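Local coordinates for LPG0439 HIT-related domain-containing protein (Legionella pneumophila subsp. pneumophila, PDB 5L0L) that is of unknown function but carries a HIT-like domain, a fold whose better-known relatives commonly bind nucleotides, within a longer and apparently membrane-associated protein, at residues 49-54 against 88-93; 17-22 against 36-41; 148-153 against 167-172. One frame throughout, in Å; residues are numbered along the deposited sequence.

Interaction 1 of 3, residues 49-54 against 88-93; sequences YRIIIR and QVYEKL
Tyr90, in the last turns of helix 73-92, reaches across to Tyr49 and Ile51 where the chain enters strand 51-58, joining helix to sheet in the alpha-plus-beta HIT-like domain. The helix lies against one face of the antiparallel sheet, and this contact fastens its C-terminal part to a central strand.

The polar component is one hydrogen bond, donated by the Tyr90 hydroxyl to the backbone O of Tyr49, with OH to O at 2.8 Å. The acceptor lies at the edge of the phenol ring, in its plane, while the donor sits 30° off the carbonyl plane with a C=O...OH angle of 148°. A buried hydroxyl and the backbone carbonyl of Tyr49, just before strand 51-58, thus satisfy each other. The Tyr49 side chain has its own fixing, its hydroxyl bonding to Val145 O and Ile142 N.

The apolar component comes from Ile51 and, more distantly, Tyr49, whose CB is 4.5 Å from Tyr90 CE1. Phe186 of helix 176-194 adds an edge-to-face ring contact to Tyr90, and Met131 touches both Ile51 and Tyr90.

Ile51 approaches the hydroxyl from the opposite direction. Its CG1 stands between backbone N and carbonyl carbon (chi1 61°), which brings both CG1 and CG2 to the hydroxyl, CG1 lying 3.4 Å from Tyr90 OH, while CD1 extends along the ring edge to within 4.0 Å of Tyr90 CE2.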
ATOM      1  N   TYR A  49     -11.454  10.733   3.377  1.00 12.39           N
ATOM      2  CA  TYR A  49     -12.085   9.746   4.252  1.00 12.35           C
ATOM      3  C   TYR A  49     -11.072   8.677   4.692  1.00 12.28           C
ATOM      4  O   TYR A  49     -11.357   7.491   4.625  1.00 12.35           O
ATOM      5  CB  TYR A  49     -13.315   9.100   3.563  1.00 12.57           C
ATOM      6  CG  TYR A  49     -14.323  10.020   2.895  1.00 12.78           C
ATOM      7  CD1 TYR A  49     -14.570  11.322   3.358  1.00 12.74           C
ATOM      8  CD2 TYR A  49     -15.041   9.588   1.803  1.00 13.15           C
ATOM      9  CE1 TYR A  49     -15.499  12.137   2.733  1.00 12.99           C
ATOM     10  CE2 TYR A  49     -16.014  10.374   1.202  1.00 13.46           C
ATOM     11  CZ  TYR A  49     -16.238  11.647   1.652  1.00 13.36           C
ATOM     12  OH  TYR A  49     -17.143  12.440   1.032  1.00 13.71           O
ATOM     13  N   ARG A  50      -9.869   9.107   5.110  1.00 12.24           N
ATOM     14  CA  ARG A  50      -8.811   8.169   5.486  1.00 12.28           C
ATOM     15  C   ARG A  50      -9.286   7.144   6.508  1.00 12.28           C
ATOM     16  O   ARG A  50      -9.928   7.528   7.520  1.00 12.31           O
ATOM     17  CB  ARG A  50      -7.631   8.906   6.104  1.00 12.39           C
ATOM     18  CG  ARG A  50      -6.645   9.496   5.152  1.00 12.54           C
ATOM     19  CD  ARG A  50      -5.616  10.327   5.928  1.00 12.79           C
ATOM     20  NE  ARG A  50      -4.654   9.490   6.624  1.00 13.00           N
ATOM     21  CZ  ARG A  50      -3.478   9.924   7.110  1.00 13.42           C
ATOM     22  NH1 ARG A  50      -3.147  11.213   7.079  1.00 13.66           N
ATOM     23  NH2 ARG A  50      -2.640   9.046   7.657  1.00 13.68           N
ATOM     24  N   ILE A  51      -8.932   5.878   6.278  1.00 12.36           N
ATOM     25  CA  ILE A  51      -9.047   4.832   7.290  1.00 12.52           C
ATOM     26  C   ILE A  51      -7.669   4.294   7.667  1.00 12.81           C
ATOM     27  O   ILE A  51      -6.692   4.470   6.934  1.00 12.83           O
ATOM     28  CB  ILE A  51      -9.943   3.662   6.846  1.00 12.57           C
ATOM     29  CG1 ILE A  51      -9.377   2.993   5.600  1.00 12.66           C
ATOM     30  CG2 ILE A  51     -11.387   4.141   6.689  1.00 12.58           C
ATOM     31  CD1 ILE A  51     -10.045   1.687   5.235  1.00 12.91           C
ATOM     32  N   ILE A  52      -7.606   3.680   8.837  1.00 13.22           N
ATOM     33  CA  ILE A  52      -6.435   2.899   9.272  1.00 13.69           C
ATOM     34  C   ILE A  52      -6.910   1.456   9.425  1.00 14.02           C
ATOM     35  O   ILE A  52      -7.941   1.191  10.053  1.00 14.05           O
ATOM     36  CB  ILE A  52      -5.897   3.391  10.610  1.00 14.01           C
ATOM     37  CG1 ILE A  52      -5.541   4.885  10.540  1.00 14.06           C
ATOM     38  CG2 ILE A  52      -4.673   2.565  11.050  1.00 14.39           C
ATOM     39  CD1 ILE A  52      -5.341   5.529  11.904  1.00 14.49           C
ATOM     40  N   ILE A  53      -6.170   0.535   8.829  1.00 14.46           N
ATOM     41  CA  ILE A  53      -6.405  -0.881   8.963  1.00 14.98           C
ATOM     42  C   ILE A  53      -5.232  -1.373   9.781  1.00 15.76           C
ATOM     43  O   ILE A  53      -4.069  -1.165   9.377  1.00 15.67           O
ATOM     44  CB  ILE A  53      -6.418  -1.582   7.597  1.00 15.03           C
ATOM     45  CG1 ILE A  53      -7.496  -0.956   6.710  1.00 14.86           C
ATOM     46  CG2 ILE A  53      -6.608  -3.102   7.788  1.00 15.38           C
ATOM     47  CD1 ILE A  53      -7.592  -1.564   5.323  1.00 15.08           C
ATOM     48  N   ARG A  54      -5.537  -1.974  10.939  1.00 16.64           N
ATOM     49  CA  ARG A  54      -4.531  -2.314  11.922  1.00 17.62           C
ATOM     50  C   ARG A  54      -4.660  -3.756  12.409  1.00 18.17           C
ATOM     51  O   ARG A  54      -5.759  -4.247  12.669  1.00 17.95           O
ATOM     52  CB  ARG A  54      -4.591  -1.322  13.093  1.00 18.41           C
ATOM     53  CG  ARG A  54      -3.723  -1.672  14.300  1.00 19.59           C
ATOM     54  CD  ARG A  54      -4.501  -2.486  15.289  1.00 20.61           C
ATOM     55  NE  ARG A  54      -3.774  -2.733  16.548  1.00 22.01           N
ATOM     56  CZ  ARG A  54      -3.859  -1.986  17.658  1.00 23.02           C
ATOM     57  NH1 ARG A  54      -4.628  -0.896  17.733  1.00 23.33           N
ATOM     58  NH2 ARG A  54      -3.161  -2.350  18.715  1.00 24.21           N
ATOM     59  N   GLN A  88     -13.099  -1.989  -1.962  1.00 16.90           N
ATOM     60  CA  GLN A  88     -14.414  -2.030  -2.589  1.00 17.50           C
ATOM     61  C   GLN A  88     -15.394  -1.018  -2.003  1.00 17.40           C
ATOM     62  O   GLN A  88     -16.301  -0.569  -2.714  1.00 17.58           O
ATOM     63  CB  GLN A  88     -14.972  -3.457  -2.575  1.00 18.36           C
ATOM     64  CG  GLN A  88     -14.023  -4.456  -3.281  1.00 18.93           C
ATOM     65  CD  GLN A  88     -13.649  -4.027  -4.683  1.00 19.48           C
ATOM     66  OE1 GLN A  88     -14.496  -4.024  -5.594  1.00 20.44           O
ATOM     67  NE2 GLN A  88     -12.392  -3.606  -4.871  1.00 19.61           N
ATOM     68  N   VAL A  89     -15.208  -0.634  -0.742  1.00 16.99           N
ATOM     69  CA  VAL A  89     -16.023   0.419  -0.161  1.00 16.97           C
ATOM     70  C   VAL A  89     -15.719   1.765  -0.854  1.00 16.77           C
ATOM     71  O   VAL A  89     -16.633   2.483  -1.238  1.00 16.68           O
ATOM     72  CB  VAL A  89     -15.839   0.512   1.353  1.00 16.99           C
ATOM     73  CG1 VAL A  89     -16.541   1.733   1.885  1.00 17.12           C
ATOM     74  CG2 VAL A  89     -16.335  -0.763   2.015  1.00 17.26           C
ATOM     75  N   TYR A  90     -14.428   2.092  -1.051  1.00 16.36           N
ATOM     76  CA  TYR A  90     -14.070   3.306  -1.772  1.00 16.47           C
ATOM     77  C   TYR A  90     -14.621   3.292  -3.203  1.00 17.67           C
ATOM     78  O   TYR A  90     -15.168   4.290  -3.691  1.00 17.73           O
ATOM     79  CB  TYR A  90     -12.544   3.528  -1.758  1.00 15.68           C
ATOM     80  CG  TYR A  90     -12.069   3.937  -0.402  1.00 15.03           C
ATOM     81  CD1 TYR A  90     -12.084   5.280  -0.018  1.00 14.84           C
ATOM     82  CD2 TYR A  90     -11.698   2.990   0.530  1.00 14.61           C
ATOM     83  CE1 TYR A  90     -11.670   5.667   1.232  1.00 14.52           C
ATOM     84  CE2 TYR A  90     -11.311   3.352   1.796  1.00 14.34           C
ATOM     85  CZ  TYR A  90     -11.291   4.686   2.153  1.00 14.32           C
ATOM     86  OH  TYR A  90     -10.897   5.038   3.421  1.00 14.04           O
ATOM     87  N   GLU A  91     -14.501   2.141  -3.863  1.00 19.19           N
ATOM     88  CA  GLU A  91     -15.016   1.968  -5.231  1.00 21.02           C
ATOM     89  C   GLU A  91     -16.528   2.243  -5.280  1.00 20.86           C
ATOM     90  O   GLU A  91     -16.988   2.980  -6.154  1.00 21.04           O
ATOM     91  CB  GLU A  91     -14.714   0.545  -5.753  1.00 23.58           C
ATOM     92  CG  GLU A  91     -14.989   0.331  -7.235  1.00 26.72           C
ATOM     93  CD  GLU A  91     -13.882   0.854  -8.152  1.00 29.97           C
ATOM     94  OE1 GLU A  91     -14.251   1.250  -9.298  1.00 34.53           O
ATOM     95  OE2 GLU A  91     -12.657   0.828  -7.770  1.00 32.13           O
ATOM     96  N   LYS A  92     -17.284   1.690  -4.336  0.50 20.23           N
ATOM     97  CA  LYS A  92     -18.744   1.900  -4.279  0.50 20.31           C
ATOM     98  C   LYS A  92     -19.178   3.326  -3.930  0.50 20.09           C
ATOM     99  O   LYS A  92     -20.342   3.685  -4.092  0.50 20.25           O
ATOM    100  CB  LYS A  92     -19.349   0.996  -3.230  0.50 20.25           C
ATOM    101  CG  LYS A  92     -19.487  -0.440  -3.644  0.50 20.45           C
ATOM    102  CD  LYS A  92     -19.785  -1.242  -2.407  0.50 20.46           C
ATOM    103  CE  LYS A  92     -21.227  -1.076  -1.979  0.50 20.71           C
ATOM    104  NZ  LYS A  92     -21.469  -1.891  -0.793  0.50 20.60           N
ATOM    105  N   LEU A  93     -18.271   4.091  -3.348  1.00 19.54           N
ATOM    106  CA  LEU A  93     -18.447   5.534  -3.142  1.00 19.38           C
ATOM    107  C   LEU A  93     -18.081   6.393  -4.351  1.00 19.20           C
ATOM    108  O   LEU A  93     -18.365   7.588  -4.349  1.00 19.46           O
ATOM    109  CB  LEU A  93     -17.671   6.005  -1.912  1.00 19.16           C
ATOM    110  CG  LEU A  93     -18.154   5.479  -0.575  1.00 19.26           C
ATOM    111  CD1 LEU A  93     -17.110   5.723   0.492  1.00 19.21           C
ATOM    112  CD2 LEU A  93     -19.510   6.123  -0.206  1.00 19.76           C
TER

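Interaction 2 of 3, residues 17-22 against 36-41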
ATOM      1  N   ILE A  17      -4.011   0.659  22.424  1.00 39.06           N
ATOM      2  CA  ILE A  17      -4.685  -0.508  22.978  1.00 40.34           C
ATOM      3  C   ILE A  17      -6.174  -0.205  23.080  1.00 39.42           C
ATOM      4  O   ILE A  17      -6.989  -0.992  22.590  1.00 38.68           O
ATOM      5  CB  ILE A  17      -4.062  -0.936  24.343  1.00 43.24           C
ATOM      6  CG1 ILE A  17      -2.580  -1.330  24.133  1.00 44.06           C
ATOM      7  CG2 ILE A  17      -4.868  -2.080  24.985  1.00 44.72           C
ATOM      8  CD1 ILE A  17      -1.820  -1.706  25.389  1.00 47.25           C
ATOM      9  N   ASP A  18      -6.523   0.938  23.682  1.00 40.27           N
ATOM     10  CA  ASP A  18      -7.927   1.390  23.778  1.00 40.33           C
ATOM     11  C   ASP A  18      -8.286   2.122  22.476  1.00 38.25           C
ATOM     12  O   ASP A  18      -8.614   3.324  22.468  1.00 37.37           O
ATOM     13  CB  ASP A  18      -8.138   2.278  25.016  1.00 42.15           C
ATOM     14  CG  ASP A  18      -9.620   2.602  25.285  1.00 43.11           C
ATOM     15  OD1 ASP A  18     -10.533   1.987  24.674  1.00 43.70           O
ATOM     16  OD2 ASP A  18      -9.869   3.502  26.113  1.00 44.65           O
ATOM     17  N   TYR A  19      -8.222   1.375  21.378  1.00 36.97           N
ATOM     18  CA  TYR A  19      -8.300   1.982  20.036  1.00 37.26           C
ATOM     19  C   TYR A  19      -9.666   2.520  19.644  1.00 37.19           C
ATOM     20  O   TYR A  19      -9.736   3.376  18.722  1.00 36.65           O
ATOM     21  CB  TYR A  19      -7.810   1.008  18.961  1.00 38.34           C
ATOM     22  CG  TYR A  19      -8.761  -0.129  18.635  1.00 39.91           C
ATOM     23  CD1 TYR A  19      -8.731  -1.342  19.338  1.00 39.54           C
ATOM     24  CD2 TYR A  19      -9.669   0.002  17.587  1.00 41.48           C
ATOM     25  CE1 TYR A  19      -9.603  -2.375  19.011  1.00 41.80           C
ATOM     26  CE2 TYR A  19     -10.534  -1.011  17.265  1.00 42.95           C
ATOM     27  CZ  TYR A  19     -10.499  -2.198  17.964  1.00 43.08           C
ATOM     28  OH  TYR A  19     -11.384  -3.177  17.595  1.00 45.83           O
ATOM     29  N   THR A  20     -10.733   2.035  20.314  1.00 36.11           N
ATOM     30  CA  THR A  20     -12.117   2.476  19.979  1.00 36.26           C
ATOM     31  C   THR A  20     -12.530   3.766  20.668  1.00 35.95           C
ATOM     32  O   THR A  20     -13.538   4.342  20.264  1.00 35.48           O
ATOM     33  CB  THR A  20     -13.230   1.425  20.293  1.00 36.61           C
ATOM     34  OG1 THR A  20     -13.373   1.278  21.715  1.00 35.37           O
ATOM     35  CG2 THR A  20     -12.937   0.065  19.639  1.00 36.94           C
ATOM     36  N   ARG A  21     -11.763   4.221  21.668  1.00 41.48           N
ATOM     37  CA  ARG A  21     -12.133   5.403  22.474  1.00 42.85           C
ATOM     38  C   ARG A  21     -12.253   6.685  21.662  1.00 40.33           C
ATOM     39  O   ARG A  21     -13.067   7.543  21.994  1.00 40.70           O
ATOM     40  CB  ARG A  21     -11.133   5.637  23.631  1.00 47.12           C
ATOM     41  CG  ARG A  21     -11.555   6.728  24.628  1.00 50.36           C
ATOM     42  CD  ARG A  21     -10.526   6.929  25.737  1.00 54.89           C
ATOM     43  NE  ARG A  21      -9.188   7.224  25.184  1.00 56.81           N
ATOM     44  CZ  ARG A  21      -8.037   6.597  25.476  1.00 59.34           C
ATOM     45  NH1 ARG A  21      -6.909   6.992  24.869  1.00 60.09           N
ATOM     46  NH2 ARG A  21      -7.972   5.606  26.374  1.00 60.81           N
ATOM     47  N   ALA A  22     -11.465   6.818  20.595  1.00 37.75           N
ATOM     48  CA  ALA A  22     -11.593   7.965  19.688  1.00 35.58           C
ATOM     49  C   ALA A  22     -12.962   8.046  18.996  1.00 33.35           C
ATOM     50  O   ALA A  22     -13.306   9.105  18.460  1.00 34.21           O
ATOM     51  CB  ALA A  22     -10.462   7.969  18.661  1.00 35.06           C
ATOM     52  N   HIS A  36      -6.794 -11.102  13.662  1.00 24.54           N
ATOM     53  CA  HIS A  36      -7.838 -10.089  13.914  1.00 23.92           C
ATOM     54  C   HIS A  36      -7.315  -8.696  13.543  1.00 22.28           C
ATOM     55  O   HIS A  36      -6.212  -8.318  13.970  1.00 22.02           O
ATOM     56  CB  HIS A  36      -8.211 -10.063  15.391  1.00 25.18           C
ATOM     57  CG  HIS A  36      -8.605 -11.397  15.938  1.00 26.94           C
ATOM     58  ND1 HIS A  36      -9.745 -12.055  15.533  1.00 28.09           N
ATOM     59  CD2 HIS A  36      -7.998 -12.207  16.843  1.00 28.06           C
ATOM     60  CE1 HIS A  36      -9.822 -13.222  16.164  1.00 28.75           C
ATOM     61  NE2 HIS A  36      -8.777 -13.335  16.962  1.00 28.81           N
ATOM     62  N   TYR A  37      -8.122  -7.940  12.811  1.00 20.88           N
ATOM     63  CA  TYR A  37      -7.767  -6.590  12.317  1.00 19.85           C
ATOM     64  C   TYR A  37      -8.885  -5.592  12.610  1.00 19.42           C
ATOM     65  O   TYR A  37     -10.060  -5.967  12.567  1.00 20.14           O
ATOM     66  CB  TYR A  37      -7.516  -6.632  10.800  1.00 19.40           C
ATOM     67  CG  TYR A  37      -6.406  -7.579  10.409  1.00 19.51           C
ATOM     68  CD1 TYR A  37      -6.666  -8.928  10.218  1.00 19.77           C
ATOM     69  CD2 TYR A  37      -5.095  -7.133  10.278  1.00 19.45           C
ATOM     70  CE1 TYR A  37      -5.661  -9.822   9.876  1.00 20.19           C
ATOM     71  CE2 TYR A  37      -4.073  -8.024   9.947  1.00 19.71           C
ATOM     72  CZ  TYR A  37      -4.363  -9.371   9.774  1.00 20.11           C
ATOM     73  OH  TYR A  37      -3.355 -10.248   9.459  1.00 20.58           O
ATOM     74  N   SER A  38      -8.535  -4.352  12.950  1.00 18.78           N
ATOM     75  CA  SER A  38      -9.491  -3.263  13.099  1.00 18.29           C
ATOM     76  C   SER A  38      -9.448  -2.337  11.894  1.00 17.30           C
ATOM     77  O   SER A  38      -8.397  -2.159  11.286  1.00 16.93           O
ATOM     78  CB  SER A  38      -9.231  -2.436  14.358  1.00 18.81           C
ATOM     79  OG  SER A  38      -8.007  -1.776  14.303  1.00 19.49           O
ATOM     80  N   VAL A  39     -10.603  -1.824  11.520  1.00 16.65           N
ATOM     81  CA  VAL A  39     -10.755  -0.814  10.505  1.00 15.98           C
ATOM     82  C   VAL A  39     -11.419   0.385  11.170  1.00 15.66           C
ATOM     83  O   VAL A  39     -12.550   0.276  11.664  1.00 15.85           O
ATOM     84  CB  VAL A  39     -11.605  -1.319   9.329  1.00 16.10           C
ATOM     85  CG1 VAL A  39     -11.805  -0.209   8.318  1.00 15.89           C
ATOM     86  CG2 VAL A  39     -10.970  -2.592   8.713  1.00 16.44           C
ATOM     87  N   ILE A  40     -10.734   1.536  11.201  1.00 15.14           N
ATOM     88  CA  ILE A  40     -11.274   2.744  11.827  1.00 15.00           C
ATOM     89  C   ILE A  40     -11.074   3.942  10.903  1.00 14.60           C
ATOM     90  O   ILE A  40     -10.142   3.955  10.089  1.00 14.21           O
ATOM     91  CB  ILE A  40     -10.640   3.028  13.237  1.00 15.28           C
ATOM     92  CG1 ILE A  40      -9.220   3.584  13.116  1.00 15.18           C
ATOM     93  CG2 ILE A  40     -10.627   1.762  14.104  1.00 15.65           C
ATOM     94  CD1 ILE A  40      -8.608   3.985  14.441  1.00 15.71           C
ATOM     95  N   LEU A  41     -11.931   4.953  11.010  1.00 14.58           N
ATOM     96  CA  LEU A  41     -11.615   6.231  10.368  1.00 14.48           C
ATOM     97  C   LEU A  41     -10.462   6.878  11.150  1.00 14.73           C
ATOM     98  O   LEU A  41     -10.388   6.770  12.386  1.00 14.93           O
ATOM     99  CB  LEU A  41     -12.816   7.174  10.291  1.00 14.52           C
ATOM    100  CG  LEU A  41     -13.857   6.822   9.252  1.00 14.47           C
ATOM    101  CD1 LEU A  41     -15.123   7.621   9.543  1.00 14.74           C
ATOM    102  CD2 LEU A  41     -13.366   7.120   7.831  1.00 14.26           C
TER
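A serine methylene, rather than its hydroxyl, makes the closest approach to the Tyr19 ring: Ser38 CB stands 3.5 Å from Tyr19 CE2, above the ring plane and just outside the ring beyond CE2. A chi1 of 65°, with OG between the backbone N and the carbonyl carbon, swings Ser38 OG over the same face but farther off, 4.0 Å from Tyr19 CE2. The opposite face is taken by Thr20 CG2, so the phenol is sandwiched between its own sequence neighbour and the strand. At the edge of the ring, near its plane, Ile40 adds a methyl contact, with CG2 4.0 Å from Tyr19 CD2.

Ser38 and Ile40 project from the same side of strand 35-41, and both turn toward the tyrosine; Tyr19 also touches Val28 and Leu56 on the two flanking strands. The loop that delivers it is a type I beta turn from Asp18 to Arg21, across which Arg21 NH2 and Asp18 OD2 form a salt bridge of 2.8 Å. Tyr37 and Val39, by contrast, pack against helix 73-92. Tyr19 thus packs an N-terminal loop on the sheet face opposite the one that helix 73-92 lies on, in a HIT-like domain.

Interaction 3 of 3, residues 148-153 against 167-172; sequences RGPEPG and INQHAI
Pro150 and Gln169 make the closer approach in this contact, the proline ring meeting the carboxamide with the two side chains crossing at about a right angle. Pro150 CG lies 3.8 Å from Gln169 NE2 and almost as near OE1 of the same group, so a single ring corner rests against both ends of the amide. The extended Gln169 chain (chi2 170°) carries the amide to the proline, and polar partners elsewhere in the fold fix its rotation: OE1 accepts from Asp157 N and Arg47 NH1, and NE2 donates to Met155 O. The Pro150 carbonyl is in turn bonded by Arg134 NH1.

Both segments belong to the long irregular connection between strand 128-134 and helix 176-194 of the HIT-like domain, which passes back against itself here without regular secondary structure.

Toward Ile172, at the more open margin of the contact, Arg148 keeps a longer closest approach, its CD standing 4.2 Å from Ile172 CD1 as the two side chains pass at a slant, yet this pair buries about as much surface as the proline and glutamine do. Ile172 CG2 lies obliquely to the guanidinium, whose NH2 makes a salt bridge to Glu178 OE1. Cys46 touches both Arg148 and Ile172 along this flank, and the backbone N of Ile172 is hydrogen-bonded to Asp45 OD1.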
ATOM      1  N   ARG A 148     -12.219  16.381   0.472  1.00 14.77           N
ATOM      2  CA  ARG A 148     -10.981  17.067   0.810  1.00 15.07           C
ATOM      3  C   ARG A 148      -9.764  16.319   0.263  1.00 14.89           C
ATOM      4  O   ARG A 148      -9.901  15.337  -0.480  1.00 14.75           O
ATOM      5  CB  ARG A 148     -10.872  17.315   2.331  1.00 15.42           C
ATOM      6  CG  ARG A 148     -12.063  18.091   2.888  1.00 15.85           C
ATOM      7  CD  ARG A 148     -12.058  17.911   4.391  1.00 16.13           C
ATOM      8  NE  ARG A 148     -13.048  18.729   5.025  1.00 16.53           N
ATOM      9  CZ  ARG A 148     -14.184  18.318   5.591  1.00 16.46           C
ATOM     10  NH1 ARG A 148     -14.568  17.049   5.636  1.00 16.26           N
ATOM     11  NH2 ARG A 148     -14.970  19.250   6.096  1.00 16.76           N
ATOM     12  N   GLY A 149      -8.565  16.790   0.584  1.00 14.94           N
ATOM     13  CA  GLY A 149      -7.349  16.244  -0.004  1.00 14.96           C
ATOM     14  C   GLY A 149      -7.020  16.993  -1.293  1.00 15.23           C
ATOM     15  O   GLY A 149      -7.806  17.828  -1.759  1.00 15.21           O
ATOM     16  N   PRO A 150      -5.815  16.778  -1.839  1.00 15.44           N
ATOM     17  CA  PRO A 150      -5.409  17.470  -3.052  1.00 15.82           C
ATOM     18  C   PRO A 150      -6.130  16.952  -4.281  1.00 15.88           C
ATOM     19  O   PRO A 150      -6.600  15.797  -4.315  1.00 15.45           O
ATOM     20  CB  PRO A 150      -3.881  17.247  -3.110  1.00 15.96           C
ATOM     21  CG  PRO A 150      -3.599  16.138  -2.192  1.00 15.78           C
ATOM     22  CD  PRO A 150      -4.750  15.954  -1.262  1.00 15.48           C
ATOM     23  N   GLU A 151      -6.191  17.784  -5.317  1.00 16.46           N
ATOM     24  CA  GLU A 151      -6.792  17.337  -6.577  1.00 16.88           C
ATOM     25  C   GLU A 151      -6.070  16.114  -7.170  1.00 16.53           C
ATOM     26  O   GLU A 151      -4.867  16.022  -7.024  1.00 16.34           O
ATOM     27  CB  GLU A 151      -6.754  18.459  -7.619  1.00 18.03           C
ATOM     28  CG  GLU A 151      -7.778  19.515  -7.334  1.00 18.89           C
ATOM     29  CD  GLU A 151      -7.640  20.724  -8.237  1.00 20.29           C
ATOM     30  OE1 GLU A 151      -6.809  20.717  -9.153  1.00 21.26           O
ATOM     31  OE2 GLU A 151      -8.408  21.660  -7.996  1.00 22.24           O
ATOM     32  N   PRO A 152      -6.800  15.190  -7.821  1.00 16.34           N
ATOM     33  CA  PRO A 152      -6.200  14.037  -8.516  1.00 16.49           C
ATOM     34  C   PRO A 152      -5.059  14.433  -9.417  1.00 16.83           C
ATOM     35  O   PRO A 152      -5.106  15.497 -10.055  1.00 17.02           O
ATOM     36  CB  PRO A 152      -7.377  13.442  -9.292  1.00 16.62           C
ATOM     37  CG  PRO A 152      -8.547  13.762  -8.440  1.00 16.34           C
ATOM     38  CD  PRO A 152      -8.265  15.134  -7.910  1.00 16.39           C
ATOM     39  N   GLY A 153      -4.012  13.625  -9.377  1.00 16.85           N
ATOM     40  CA  GLY A 153      -2.731  13.931 -10.018  1.00 17.21           C
ATOM     41  C   GLY A 153      -1.650  14.338  -9.049  1.00 17.12           C
ATOM     42  O   GLY A 153      -0.463  14.069  -9.295  1.00 17.18           O
ATOM     43  N   ILE A 167       5.814  21.378   4.552  1.00 27.79           N
ATOM     44  CA  ILE A 167       5.097  20.899   3.389  1.00 26.60           C
ATOM     45  C   ILE A 167       3.892  21.796   3.126  1.00 26.17           C
ATOM     46  O   ILE A 167       3.656  22.728   3.856  1.00 27.12           O
ATOM     47  CB  ILE A 167       4.703  19.420   3.541  1.00 25.78           C
ATOM     48  CG1 ILE A 167       3.795  19.213   4.754  1.00 25.62           C
ATOM     49  CG2 ILE A 167       5.966  18.558   3.677  1.00 26.21           C
ATOM     50  CD1 ILE A 167       3.112  17.865   4.775  1.00 25.20           C
ATOM     51  N   ASN A 168       3.167  21.517   2.056  1.00 26.02           N
ATOM     52  CA  ASN A 168       2.057  22.344   1.670  1.00 27.13           C
ATOM     53  C   ASN A 168       0.700  21.687   1.893  1.00 24.44           C
ATOM     54  O   ASN A 168      -0.248  22.026   1.180  1.00 24.67           O
ATOM     55  CB  ASN A 168       2.208  22.734   0.209  1.00 30.97           C
ATOM     56  CG  ASN A 168       1.827  24.176  -0.022  1.00 35.61           C
ATOM     57  OD1 ASN A 168       2.510  25.090   0.492  1.00 40.93           O
ATOM     58  ND2 ASN A 168       0.739  24.413  -0.766  1.00 38.82           N
ATOM     59  N   GLN A 169       0.638  20.731   2.823  1.00 21.33           N
ATOM     60  CA  GLN A 169      -0.614  20.131   3.272  1.00 20.02           C
ATOM     61  C   GLN A 169      -0.569  19.957   4.756  1.00 19.57           C
ATOM     62  O   GLN A 169       0.490  19.930   5.347  1.00 19.57           O
ATOM     63  CB  GLN A 169      -0.817  18.729   2.659  1.00 19.22           C
ATOM     64  CG  GLN A 169      -0.976  18.743   1.165  1.00 19.60           C
ATOM     65  CD  GLN A 169      -0.933  17.340   0.563  1.00 19.58           C
ATOM     66  OE1 GLN A 169      -1.482  16.394   1.114  1.00 18.61           O
ATOM     67  NE2 GLN A 169      -0.305  17.230  -0.595  1.00 20.39           N
ATOM     68  N   HIS A 170      -1.734  19.785   5.364  1.00 19.22           N
ATOM     69  CA  HIS A 170      -1.806  19.422   6.768  1.00 19.32           C
ATOM     70  C   HIS A 170      -3.065  18.596   7.039  1.00 18.31           C
ATOM     71  O   HIS A 170      -4.037  18.653   6.287  1.00 17.55           O
ATOM     72  CB  HIS A 170      -1.800  20.669   7.665  1.00 21.12           C
ATOM     73  CG  HIS A 170      -2.963  21.562   7.425  1.00 21.96           C
ATOM     74  ND1 HIS A 170      -4.187  21.346   8.012  1.00 22.52           N
ATOM     75  CD2 HIS A 170      -3.127  22.610   6.593  1.00 23.07           C
ATOM     76  CE1 HIS A 170      -5.049  22.250   7.583  1.00 23.12           C
ATOM     77  NE2 HIS A 170      -4.420  23.042   6.733  1.00 24.20           N
ATOM     78  N   ALA A 171      -3.028  17.860   8.132  1.00 18.28           N
ATOM     79  CA  ALA A 171      -4.179  17.064   8.535  1.00 17.83           C
ATOM     80  C   ALA A 171      -5.335  17.994   8.878  1.00 17.58           C
ATOM     81  O   ALA A 171      -5.115  19.097   9.397  1.00 17.98           O
ATOM     82  CB  ALA A 171      -3.823  16.215   9.733  1.00 18.88           C
ATOM     83  N   ILE A 172      -6.555  17.539   8.610  1.00 16.87           N
ATOM     84  CA  ILE A 172      -7.770  18.264   8.965  1.00 17.15           C
ATOM     85  C   ILE A 172      -8.564  17.454   9.992  1.00 17.46           C
ATOM     86  O   ILE A 172      -9.012  16.337   9.697  1.00 16.30           O
ATOM     87  CB  ILE A 172      -8.645  18.578   7.737  1.00 16.89           C
ATOM     88  CG1 ILE A 172      -7.824  19.487   6.803  1.00 17.42           C
ATOM     89  CG2 ILE A 172      -9.959  19.250   8.166  1.00 17.41           C
ATOM     90  CD1 ILE A 172      -8.496  19.822   5.521  1.00 17.81           C
TER

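Interactions 1 and 2 are buried and share the central antiparallel sheet through neighbouring strands 51-58 and 35-41, which touch directly: Arg54 O lies 2.8 Å from Ser38 N, and Ile52 N 2.8 Å from Ile40 O, both probable hydrogen bonds. One seats a helix and the other a loop on this sheet. Interaction 3 lies at the surface, its centre about 17 Å from that of interaction 1 and about 24 Å from that of interaction 2. A hydrogen bond joins the segments of interaction 1, interaction 2 relies on van der Waals packing around a ring, and in 148-153 against 167-172 the polar ends turn mostly to third parties.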